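Side-chain contact in Udp-n-acetylglucosamine pyrophosphorylase (Trypanosoma brucei, PDB 4BQH), which probably catalyses the formation of UDP-N-acetyl-alpha-D-glucosamine and diphosphate from UTP and N-acetyl-alpha-D-glucosamine 1-phosphate: residues Q183-A186 with E187-F191. Sequence-based numbering, arbitrary orientation.
Sequences QNDA and ETQRF
Thr-188 grips the carbonyl of Asn-184 twice, and the first turn of helix 185-194 shows how a helix start can be fastened by side chains as well as backbone. Its amide N reaches Asn-184 O at 3.0 Å as an ordinary i to i+4 bond. Its hydroxyl OG1, set beside its own backbone N and opposite the carbonyl carbon (chi1 -57°), gives a second, shorter bond of 2.7 Å to that same Asn-184 O, from well above the carbonyl plane. This inner side is tightly packed: Asn-184 and Thr-188 are both buried, and Asn-184 OD1 is bonded to Ser-181 N and its ND2 to Ala-120 O. One residue on, Gln-189 reaches back a turn, its NE2 meeting the syn side of Asp-185 OD1 at 2.7 Å; the carboxylate stands almost perpendicular to the amide, 86° apart, yet the acceptor lies in the amide plane. The other carboxylate oxygen of Asp-185 goes to Thr-180 OG1, which helps fix the group's rotation. The solvent side is looser. There a water links Gln-183 O to Glu-187 N, and Gln-183, Ala-186 and Arg-190 are exposed; one snug touch remains, Glu-187 CG against Asn-184 O at 3.3 Å, with CG tucked between its own backbone N and carbonyl carbon (chi1 75°). The helix is the crossover of a beta-alpha-beta unit between strands 175-180 and 205-209, with Thr-188 packed on Val-178, Phe-207 and Phe-148 of helix 147-166.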
ATOM      1  N   GLN A 183     -15.001   5.623   9.404  1.00 17.00           N
ATOM      2  CA  GLN A 183     -16.147   4.746   9.559  1.00 18.72           C
ATOM      3  C   GLN A 183     -15.821   3.288   9.827  1.00 17.27           C
ATOM      4  O   GLN A 183     -16.584   2.622  10.503  1.00 18.27           O
ATOM      5  CB  GLN A 183     -17.096   4.886   8.380  1.00 20.34           C
ATOM      6  CG  GLN A 183     -17.829   6.216   8.419  1.00 23.78           C
ATOM      7  CD  GLN A 183     -18.919   6.324   7.373  1.00 27.06           C
ATOM      8  OE1 GLN A 183     -18.728   5.950   6.206  1.00 28.71           O
ATOM      9  NE2 GLN A 183     -20.073   6.848   7.783  1.00 27.31           N
ATOM     10  N   ASN A 184     -14.688   2.793   9.323  1.00 15.30           N
ATOM     11  CA  ASN A 184     -14.369   1.373   9.465  1.00 14.24           C
ATOM     12  C   ASN A 184     -13.351   1.041  10.558  1.00 14.25           C
ATOM     13  O   ASN A 184     -12.987  -0.124  10.746  1.00 13.55           O
ATOM     14  CB  ASN A 184     -14.016   0.731   8.100  1.00 13.78           C
ATOM     15  CG  ASN A 184     -12.558   0.932   7.677  1.00 13.26           C
ATOM     16  OD1 ASN A 184     -11.713   1.411   8.438  1.00 12.53           O
ATOM     17  ND2 ASN A 184     -12.262   0.542   6.441  1.00 13.56           N
ATOM     18  N   ASP A 185     -12.917   2.062  11.292  1.00 15.06           N
ATOM     19  CA  ASP A 185     -11.823   1.871  12.240  1.00 14.65           C
ATOM     20  C   ASP A 185     -12.185   0.891  13.354  1.00 14.88           C
ATOM     21  O   ASP A 185     -11.465  -0.074  13.607  1.00 14.03           O
ATOM     22  CB  ASP A 185     -11.316   3.203  12.796  1.00 16.28           C
ATOM     23  CG  ASP A 185     -10.171   3.014  13.777  1.00 18.01           C
ATOM     24  OD1 ASP A 185     -10.435   2.730  14.964  1.00 20.44           O
ATOM     25  OD2 ASP A 185      -9.002   3.103  13.368  1.00 17.75           O
ATOM     26  N   ALA A 186     -13.339   1.122  13.982  1.00 14.99           N
ATOM     27  CA  ALA A 186     -13.763   0.289  15.106  1.00 15.15           C
ATOM     28  C   ALA A 186     -13.931  -1.165  14.705  1.00 15.12           C
ATOM     29  O   ALA A 186     -13.466  -2.062  15.401  1.00 15.47           O
ATOM     30  CB  ALA A 186     -15.056   0.840  15.695  1.00 14.83           C
ATOM     31  N   GLU A 187     -14.592  -1.410  13.579  1.00 16.20           N
ATOM     32  CA  GLU A 187     -14.813  -2.777  13.144  1.00 16.80           C
ATOM     33  C   GLU A 187     -13.484  -3.439  12.760  1.00 15.46           C
ATOM     34  O   GLU A 187     -13.306  -4.635  12.983  1.00 14.33           O
ATOM     35  CB  GLU A 187     -15.869  -2.855  12.029  1.00 19.60           C
ATOM     36  CG  GLU A 187     -15.413  -2.412  10.648  1.00 23.50           C
ATOM     37  CD  GLU A 187     -16.543  -2.406   9.625  1.00 25.89           C
ATOM     38  OE1 GLU A 187     -17.222  -3.437   9.462  1.00 28.43           O
ATOM     39  OE2 GLU A 187     -16.751  -1.360   8.986  1.00 31.95           O
ATOM     40  N   THR A 188     -12.545  -2.649  12.234  1.00 13.26           N
ATOM     41  CA  THR A 188     -11.208  -3.181  11.921  1.00 13.00           C
ATOM     42  C   THR A 188     -10.450  -3.600  13.197  1.00 12.90           C
ATOM     43  O   THR A 188      -9.892  -4.699  13.271  1.00 12.62           O
ATOM     44  CB  THR A 188     -10.379  -2.200  11.064  1.00 12.92           C
ATOM     45  OG1 THR A 188     -11.102  -1.902   9.849  1.00 13.18           O
ATOM     46  CG2 THR A 188      -8.996  -2.832  10.690  1.00 12.72           C
ATOM     47  N   GLN A 189     -10.466  -2.747  14.213  1.00 13.48           N
ATOM     48  CA  GLN A 189      -9.780  -3.092  15.475  1.00 14.79           C
ATOM     49  C   GLN A 189     -10.394  -4.333  16.096  1.00 15.60           C
ATOM     50  O   GLN A 189      -9.666  -5.198  16.586  1.00 16.31           O
ATOM     51  CB  GLN A 189      -9.840  -1.935  16.451  1.00 16.05           C
ATOM     52  CG  GLN A 189      -9.054  -0.728  15.971  1.00 16.46           C
ATOM     53  CD  GLN A 189      -8.719   0.207  17.090  1.00 18.14           C
ATOM     54  OE1 GLN A 189      -8.194  -0.211  18.113  1.00 19.78           O
ATOM     55  NE2 GLN A 189      -9.032   1.471  16.915  1.00 19.62           N
ATOM     56  N   ARG A 190     -11.727  -4.420  16.053  1.00 16.58           N
ATOM     57  CA  ARG A 190     -12.448  -5.605  16.555  1.00 18.04           C
ATOM     58  C   ARG A 190     -12.022  -6.895  15.859  1.00 16.73           C
ATOM     59  O   ARG A 190     -11.778  -7.909  16.502  1.00 17.71           O
ATOM     60  CB  ARG A 190     -13.957  -5.421  16.411  1.00 20.85           C
ATOM     61  CG  ARG A 190     -14.602  -4.683  17.564  1.00 26.31           C
ATOM     62  CD  ARG A 190     -16.093  -5.018  17.584  1.00 30.48           C
ATOM     63  NE  ARG A 190     -16.795  -4.363  18.685  1.00 33.77           N
ATOM     64  CZ  ARG A 190     -16.935  -4.872  19.909  1.00 35.75           C
ATOM     65  NH1 ARG A 190     -16.410  -6.055  20.221  1.00 34.68           N
ATOM     66  NH2 ARG A 190     -17.595  -4.186  20.829  1.00 38.18           N
ATOM     67  N   PHE A 191     -11.956  -6.856  14.537  1.00 15.63           N
ATOM     68  CA  PHE A 191     -11.501  -8.000  13.744  1.00 15.31           C
ATOM     69  C   PHE A 191     -10.092  -8.442  14.164  1.00 14.37           C
ATOM     70  O   PHE A 191      -9.852  -9.625  14.331  1.00 14.70           O
ATOM     71  CB  PHE A 191     -11.560  -7.621  12.254  1.00 14.92           C
ATOM     72  CG  PHE A 191     -11.233  -8.738  11.297  1.00 15.45           C
ATOM     73  CD1 PHE A 191     -12.130  -9.782  11.079  1.00 16.03           C
ATOM     74  CD2 PHE A 191     -10.042  -8.712  10.558  1.00 15.27           C
ATOM     75  CE1 PHE A 191     -11.844 -10.785  10.162  1.00 16.18           C
ATOM     76  CE2 PHE A 191      -9.744  -9.724   9.642  1.00 15.74           C
ATOM     77  CZ  PHE A 191     -10.647 -10.763   9.443  1.00 16.03           C
TER
HETATM   78  O   HOH W   1     -16.287   0.505  12.449  1.00 18.83           O